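Local coordinates for fructosyl amine:oxygen oxidoreductase (Neosartorya fumigata, PDB 4WCT), which probably catalyses the FAD-dependent oxidative deglycation of fructosyl amines (Amadori products), using oxygen as the electron acceptor, at residues A[261-272]-A[340-351]. Residues are numbered along the deposited sequence; the frame is centred on the assembly and turned at random.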
ATOM      1  N   HIS A 261       0.745 -16.419   6.168  1.00  8.95           N
ATOM      2  CA  HIS A 261       1.326 -16.415   7.493  1.00  8.89           C
ATOM      3  C   HIS A 261       1.662 -17.835   7.890  1.00  9.19           C
ATOM      4  O   HIS A 261       0.891 -18.744   7.602  1.00 10.22           O
ATOM      5  CB  HIS A 261       0.352 -15.900   8.548  1.00  8.38           C
ATOM      6  CG  HIS A 261       0.012 -14.441   8.470  1.00 10.14           C
ATOM      7  ND1 HIS A 261      -0.713 -13.818   9.463  1.00 11.81           N
ATOM      8  CD2 HIS A 261       0.204 -13.507   7.507  1.00  9.93           C
ATOM      9  CE1 HIS A 261      -0.976 -12.577   9.103  1.00  9.93           C
ATOM     10  NE2 HIS A 261      -0.360 -12.344   7.959  1.00 10.48           N
ATOM     11  N   ILE A 262       2.744 -17.993   8.642  1.00  8.77           N
ATOM     12  CA  ILE A 262       3.123 -19.228   9.342  0.50  8.82           C
ATOM     13  C   ILE A 262       3.118 -18.925  10.840  1.00 10.18           C
ATOM     14  O   ILE A 262       3.664 -17.885  11.265  1.00 11.39           O
ATOM     15  CB  ILE A 262       4.559 -19.684   8.945  0.50  8.36           C
ATOM     16  CG1 ILE A 262       4.601 -20.086   7.479  0.50  9.29           C
ATOM     17  CG2 ILE A 262       5.012 -20.839   9.825  0.50  8.23           C
ATOM     18  CD1 ILE A 262       5.972 -20.445   6.965  0.50  9.64           C
ATOM     19  N   GLN A 263       2.568 -19.826  11.636  1.00 10.86           N
ATOM     20  CA  GLN A 263       2.530 -19.658  13.068  1.00 10.70           C
ATOM     21  C   GLN A 263       3.805 -20.190  13.710  1.00 10.76           C
ATOM     22  O   GLN A 263       4.125 -21.364  13.540  1.00 13.16           O
ATOM     23  CB  GLN A 263       1.328 -20.465  13.604  1.00 16.21           C
ATOM     24  CG  GLN A 263       1.301 -20.553  15.115  1.00 22.65           C
ATOM     25  CD  GLN A 263       0.960 -19.230  15.719  1.00 21.05           C
ATOM     26  OE1 GLN A 263      -0.209 -18.804  15.692  1.00 32.13           O
ATOM     27  NE2 GLN A 263       1.933 -18.623  16.399  1.00 23.56           N
ATOM     28  N   MET A 264       4.567 -19.314  14.359  1.00 10.48           N
ATOM     29  CA  MET A 264       5.818 -19.704  14.984  1.00 10.19           C
ATOM     30  C   MET A 264       5.547 -20.236  16.375  1.00 13.27           C
ATOM     31  O   MET A 264       4.591 -19.833  17.036  1.00 12.94           O
ATOM     32  CB  MET A 264       6.790 -18.513  15.044  1.00 10.14           C
ATOM     33  CG  MET A 264       7.075 -17.874  13.680  1.00 10.46           C
ATOM     34  SD  MET A 264       7.728 -19.007  12.440  1.00 13.60           S
ATOM     35  CE  MET A 264       9.400 -19.124  13.021  1.00 15.17           C
ATOM     36  N   GLY A 265       6.382 -21.167  16.807  1.00 11.94           N
ATOM     37  CA  GLY A 265       6.245 -21.721  18.163  1.00 14.99           C
ATOM     38  C   GLY A 265       6.849 -20.820  19.229  1.00 12.86           C
ATOM     39  O   GLY A 265       7.567 -19.858  18.947  1.00 13.09           O
ATOM     40  N   PRO A 266       6.513 -21.087  20.496  1.00 12.57           N
ATOM     41  CA  PRO A 266       6.785 -20.123  21.550  1.00 14.53           C
ATOM     42  C   PRO A 266       8.243 -19.994  21.986  1.00 14.70           C
ATOM     43  O   PRO A 266       8.644 -18.918  22.451  1.00 15.89           O
ATOM     44  CB  PRO A 266       5.929 -20.633  22.705  1.00 17.44           C
ATOM     45  CG  PRO A 266       5.761 -22.086  22.435  1.00 17.78           C
ATOM     46  CD  PRO A 266       5.686 -22.219  20.952  1.00 15.02           C
ATOM     47  N   GLU A 267       9.063 -21.014  21.699  1.00 13.39           N
ATOM     48  CA  GLU A 267      10.506 -20.905  21.941  1.00 15.54           C
ATOM     49  C   GLU A 267      11.228 -20.423  20.685  1.00 13.74           C
ATOM     50  O   GLU A 267      12.039 -19.500  20.760  1.00 13.78           O
ATOM     51  CB  GLU A 267      11.135 -22.245  22.376  1.00 19.27           C
ATOM     52  CG  GLU A 267      10.655 -22.759  23.736  1.00 21.93           C
ATOM     53  CD  GLU A 267      11.117 -21.901  24.912  1.00 32.08           C
ATOM     54  OE1 GLU A 267      11.737 -20.831  24.718  1.00 27.68           O
ATOM     55  OE2 GLU A 267      10.937 -22.349  26.058  1.00 42.94           O
ATOM     56  N   GLU A 268      10.922 -21.020  19.533  1.00 13.42           N
ATOM     57  CA  GLU A 268      11.674 -20.667  18.312  1.00 14.06           C
ATOM     58  C   GLU A 268      11.474 -19.200  17.934  1.00 12.05           C
ATOM     59  O   GLU A 268      12.431 -18.565  17.476  1.00 14.51           O
ATOM     60  CB  GLU A 268      11.318 -21.562  17.139  1.00 15.45           C
ATOM     61  CG  GLU A 268       9.887 -21.385  16.685  1.00 16.67           C
ATOM     62  CD  GLU A 268       9.520 -22.148  15.423  1.00 17.42           C
ATOM     63  OE1 GLU A 268      10.362 -22.801  14.764  1.00 18.42           O
ATOM     64  OE2 GLU A 268       8.334 -22.112  15.095  1.00 13.56           O
ATOM     65  N   VAL A 269      10.318 -18.633  18.282  1.00 12.35           N
ATOM     66  CA  VAL A 269       9.992 -17.268  17.886  1.00 13.67           C
ATOM     67  C   VAL A 269      10.918 -16.248  18.513  1.00 12.77           C
ATOM     68  O   VAL A 269      11.136 -15.172  17.967  1.00 13.63           O
ATOM     69  CB  VAL A 269       8.532 -16.917  18.177  1.00 13.77           C
ATOM     70  CG1 VAL A 269       8.296 -16.649  19.647  1.00 13.14           C
ATOM     71  CG2 VAL A 269       8.082 -15.750  17.300  1.00 15.77           C
ATOM     72  N   LYS A 270      11.536 -16.605  19.643  1.00 12.34           N
ATOM     73  CA  LYS A 270      12.285 -15.612  20.382  1.00 12.92           C
ATOM     74  C   LYS A 270      13.556 -15.168  19.682  1.00 13.20           C
ATOM     75  O   LYS A 270      14.064 -14.117  19.995  1.00 16.32           O
ATOM     76  CB  LYS A 270      12.591 -16.136  21.798  1.00 13.84           C
ATOM     77  CG  LYS A 270      11.328 -16.473  22.581  1.00 17.17           C
ATOM     78  CD  LYS A 270      11.649 -16.829  24.027  1.00 23.57           C
ATOM     79  CE  LYS A 270      10.391 -17.187  24.802  1.00 26.95           C
ATOM     80  NZ  LYS A 270      10.790 -17.914  26.029  1.00 31.23           N
ATOM     81  N   GLN A 271      14.071 -15.959  18.743  1.00 10.83           N
ATOM     82  CA  GLN A 271      15.202 -15.556  17.928  1.00 11.10           C
ATOM     83  C   GLN A 271      14.853 -14.550  16.847  1.00 11.40           C
ATOM     84  O   GLN A 271      15.737 -13.834  16.352  1.00 12.43           O
ATOM     85  CB  GLN A 271      15.909 -16.773  17.276  1.00 12.98           C
ATOM     86  CG  GLN A 271      16.718 -17.627  18.225  1.00 15.53           C
ATOM     87  CD  GLN A 271      17.831 -16.849  18.875  1.00 14.74           C
ATOM     88  OE1 GLN A 271      17.667 -16.373  20.019  1.00 15.87           O
ATOM     89  NE2 GLN A 271      19.005 -16.772  18.197  1.00 12.22           N
ATOM     90  N   TYR A 272      13.578 -14.501  16.476  1.00 11.16           N
ATOM     91  CA  TYR A 272      13.130 -13.776  15.295  1.00 10.45           C
ATOM     92  C   TYR A 272      12.725 -12.352  15.674  1.00 13.50           C
ATOM     93  O   TYR A 272      11.571 -11.962  15.529  1.00 13.65           O
ATOM     94  CB  TYR A 272      11.941 -14.480  14.622  1.00 10.88           C
ATOM     95  CG  TYR A 272      12.258 -15.814  13.956  1.00  9.78           C
ATOM     96  CD1 TYR A 272      12.380 -16.970  14.718  1.00 10.92           C
ATOM     97  CD2 TYR A 272      12.209 -15.948  12.562  1.00 10.95           C
ATOM     98  CE1 TYR A 272      12.627 -18.176  14.138  1.00 11.90           C
ATOM     99  CE2 TYR A 272      12.471 -17.165  11.958  1.00 11.43           C
ATOM    100  CZ  TYR A 272      12.686 -18.269  12.745  1.00 13.93           C
ATOM    101  OH  TYR A 272      12.879 -19.510  12.183  1.00 15.80           O
ATOM    102  N   LEU A 340      10.997 -19.279   0.889  1.00  8.71           N
ATOM    103  CA  LEU A 340      11.427 -19.890   2.163  1.00  8.53           C
ATOM    104  C   LEU A 340      12.516 -20.936   1.937  1.00  8.86           C
ATOM    105  O   LEU A 340      13.429 -21.047   2.764  1.00  8.85           O
ATOM    106  CB  LEU A 340      10.260 -20.517   2.895  1.00  8.75           C
ATOM    107  CG  LEU A 340       9.240 -19.519   3.458  1.00  9.52           C
ATOM    108  CD1 LEU A 340       8.076 -20.329   3.970  1.00 11.59           C
ATOM    109  CD2 LEU A 340       9.878 -18.674   4.549  1.00 10.26           C
ATOM    110  N   HIS A 341      12.436 -21.741   0.868  1.00  8.27           N
ATOM    111  CA  HIS A 341      13.479 -22.728   0.655  1.00 11.51           C
ATOM    112  C   HIS A 341      14.862 -22.117   0.511  1.00 10.11           C
ATOM    113  O   HIS A 341      15.844 -22.641   1.055  1.00 10.36           O
ATOM    114  CB  HIS A 341      13.213 -23.655  -0.545  1.00 16.27           C
ATOM    115  CG  HIS A 341      13.983 -24.936  -0.446  1.00 28.37           C
ATOM    116  ND1 HIS A 341      15.281 -25.044  -0.901  1.00 28.03           N
ATOM    117  CD2 HIS A 341      13.768 -26.031   0.327  1.00 37.84           C
ATOM    118  CE1 HIS A 341      15.819 -26.161  -0.447  1.00 24.84           C
ATOM    119  NE2 HIS A 341      14.918 -26.787   0.290  1.00 35.10           N
ATOM    120  N   ASP A 342      14.942 -20.967  -0.138  1.00  8.39           N
ATOM    121  CA  ASP A 342      16.210 -20.316  -0.358  1.00  8.40           C
ATOM    122  C   ASP A 342      16.786 -19.710   0.930  1.00  9.48           C
ATOM    123  O   ASP A 342      17.988 -19.527   1.018  1.00  9.11           O
ATOM    124  CB  ASP A 342      16.055 -19.227  -1.406  1.00  9.66           C
ATOM    125  CG  ASP A 342      16.144 -19.742  -2.837  1.00 11.37           C
ATOM    126  OD1 ASP A 342      16.023 -20.974  -3.072  1.00 12.92           O
ATOM    127  OD2 ASP A 342      16.187 -18.867  -3.729  1.00 11.51           O
ATOM    128  N   THR A 343      15.905 -19.296   1.850  1.00  8.09           N
ATOM    129  CA  THR A 343      16.244 -18.395   2.964  1.00  8.81           C
ATOM    130  C   THR A 343      16.165 -19.078   4.329  1.00  9.01           C
ATOM    131  O   THR A 343      17.078 -18.934   5.203  1.00  7.93           O
ATOM    132  CB  THR A 343      15.317 -17.171   2.940  1.00  8.42           C
ATOM    133  OG1 THR A 343      13.947 -17.594   3.029  1.00  8.53           O
ATOM    134  CG2 THR A 343      15.509 -16.363   1.659  1.00  9.74           C
ATOM    135  N   MET A 344      15.039 -19.742   4.536  1.00  7.85           N
ATOM    136  CA  MET A 344      14.641 -20.369   5.794  1.00  7.86           C
ATOM    137  C   MET A 344      14.032 -21.757   5.515  1.00  7.72           C
ATOM    138  O   MET A 344      12.868 -22.006   5.807  1.00  8.05           O
ATOM    139  CB  MET A 344      13.622 -19.476   6.526  1.00  8.67           C
ATOM    140  CG  MET A 344      14.246 -18.162   6.948  1.00  8.30           C
ATOM    141  SD  MET A 344      13.202 -17.122   7.991  1.00 10.17           S
ATOM    142  CE  MET A 344      11.879 -16.732   6.846  1.00 11.12           C
ATOM    143  N   PRO A 345      14.834 -22.688   4.998  1.00  8.39           N
ATOM    144  CA  PRO A 345      14.265 -23.966   4.547  1.00  9.45           C
ATOM    145  C   PRO A 345      13.664 -24.798   5.670  1.00  9.96           C
ATOM    146  O   PRO A 345      12.780 -25.628   5.417  1.00  9.74           O
ATOM    147  CB  PRO A 345      15.469 -24.696   3.912  1.00  9.89           C
ATOM    148  CG  PRO A 345      16.673 -23.936   4.350  1.00  8.91           C
ATOM    149  CD  PRO A 345      16.218 -22.506   4.505  1.00  8.86           C
ATOM    150  N   HIS A 346      14.057 -24.517   6.922  1.00  8.80           N
ATOM    151  CA  HIS A 346      13.445 -25.184   8.051  1.00  9.80           C
ATOM    152  C   HIS A 346      11.968 -24.854   8.216  1.00 10.12           C
ATOM    153  O   HIS A 346      11.235 -25.611   8.893  1.00 10.89           O
ATOM    154  CB  HIS A 346      14.196 -24.882   9.342  1.00 10.22           C
ATOM    155  CG  HIS A 346      14.308 -23.433   9.655  1.00 10.42           C
ATOM    156  ND1 HIS A 346      15.085 -22.575   8.908  1.00 10.38           N
ATOM    157  CD2 HIS A 346      13.781 -22.692  10.657  1.00 11.42           C
ATOM    158  CE1 HIS A 346      14.944 -21.348   9.371  1.00  9.20           C
ATOM    159  NE2 HIS A 346      14.218 -21.402  10.470  1.00 11.04           N
ATOM    160  N   LEU A 347      11.545 -23.755   7.598  1.00  8.33           N
ATOM    161  CA  LEU A 347      10.144 -23.304   7.642  1.00 10.34           C
ATOM    162  C   LEU A 347       9.359 -23.650   6.379  1.00  9.49           C
ATOM    163  O   LEU A 347       8.172 -23.417   6.321  1.00  9.70           O
ATOM    164  CB  LEU A 347      10.079 -21.788   7.864  1.00  9.50           C
ATOM    165  CG  LEU A 347      10.702 -21.294   9.170  1.00 11.44           C
ATOM    166  CD1 LEU A 347      10.522 -19.785   9.259  1.00 10.96           C
ATOM    167  CD2 LEU A 347      10.180 -22.042  10.401  1.00 10.72           C
ATOM    168  N   ALA A 348      10.028 -24.105   5.323  1.00 10.27           N
ATOM    169  CA  ALA A 348       9.415 -24.106   4.008  1.00 10.15           C
ATOM    170  C   ALA A 348       8.224 -25.035   3.851  1.00 12.06           C
ATOM    171  O   ALA A 348       7.467 -24.869   2.883  1.00 12.07           O
ATOM    172  CB  ALA A 348      10.446 -24.416   2.941  1.00 13.09           C
ATOM    173  N   ASP A 349       8.114 -26.049   4.705  1.00 11.84           N
ATOM    174  CA  ASP A 349       6.990 -26.964   4.638  1.00 13.36           C
ATOM    175  C   ASP A 349       5.964 -26.750   5.753  1.00 11.65           C
ATOM    176  O   ASP A 349       5.079 -27.596   5.968  1.00 12.94           O
ATOM    177  CB  ASP A 349       7.477 -28.413   4.643  1.00 16.94           C
ATOM    178  CG  ASP A 349       8.189 -28.801   3.350  1.00 25.18           C
ATOM    179  OD1 ASP A 349       7.719 -28.410   2.261  1.00 32.83           O
ATOM    180  OD2 ASP A 349       9.259 -29.436   3.439  1.00 36.82           O
ATOM    181  N   ARG A 350       6.054 -25.642   6.475  1.00 11.22           N
ATOM    182  CA  ARG A 350       5.128 -25.409   7.590  1.00 10.89           C
ATOM    183  C   ARG A 350       3.755 -25.064   7.032  1.00 11.45           C
ATOM    184  O   ARG A 350       3.622 -24.371   6.011  1.00 11.21           O
ATOM    185  CB  ARG A 350       5.609 -24.270   8.460  1.00 11.06           C
ATOM    186  CG  ARG A 350       6.907 -24.582   9.186  1.00 13.76           C
ATOM    187  CD  ARG A 350       6.659 -25.297  10.491  1.00 18.14           C
ATOM    188  NE  ARG A 350       6.303 -24.349  11.531  1.00 21.73           N
ATOM    189  CZ  ARG A 350       7.177 -23.760  12.356  1.00 19.15           C
ATOM    190  NH1 ARG A 350       8.422 -24.210  12.461  1.00 19.76           N
ATOM    191  NH2 ARG A 350       6.725 -22.868  13.207  1.00 24.04           N
ATOM    192  N   PRO A 351       2.711 -25.531   7.706  1.00 11.97           N
ATOM    193  CA  PRO A 351       1.367 -25.163   7.279  1.00 11.35           C
ATOM    194  C   PRO A 351       1.085 -23.687   7.409  1.00 10.41           C
ATOM    195  O   PRO A 351       1.621 -23.018   8.289  1.00 11.06           O
ATOM    196  CB  PRO A 351       0.460 -25.966   8.216  1.00 15.46           C
ATOM    197  CG  PRO A 351       1.276 -26.205   9.416  1.00 19.86           C
ATOM    198  CD  PRO A 351       2.711 -26.261   8.988  1.00 16.65           C
TER
HETATM  199  O   HOH W   1       1.531 -22.337  10.785  1.00 16.61           O
HETATM  200  O   HOH W   2       3.520 -23.864  11.991  1.00 18.26           O
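Bends at chi2 (-86°) and chi3 (-81°) turn the Arg350 chain, which crosses Ile262 at about a right angle, and bring its guanidinium to Glu268, whose own chain runs extended beyond CG from the opposite direction. Carboxylate and guanidinium lie nearly coplanar, 11° apart. The salt bridge is lopsided: Arg350 NH2 gives a short bond of 2.6 Å to the syn lone pair of Glu268 OE2, whereas NH1 makes weak bonds to both oxygens. The anti lone pair of Glu268 OE2 takes the backbone N-H of Gly265, a second bond that helps orient the carboxylate. Arg350 NH2 also donates to Gln263 O at 3.0 Å, and a water joins that carbonyl to Arg350 NE; all these partners meet the guanidinium at its edge, restraining its rotation.

The contact ties the end of strand 253-263, in the large mixed sheet, to the loop following helix 330-343, where Leu347 to Arg350 form a type I beta turn. In the conformer described, one of two modelled, Ile262 CD1 meets Leu340 CD1 tip to tip at 3.7 Å, and CG2 packs on Arg350 CB. Met264 CE lies over one face of the Tyr272 ring and touches both methyls of Leu347; Met344 SD sits at the ring edge, 4.0 Å from Tyr272 CE2, a Met-aromatic contact. His346 NE2 donates in its ring plane to Tyr272 OH (2.9 Å), while its ND1 bonds Thr161.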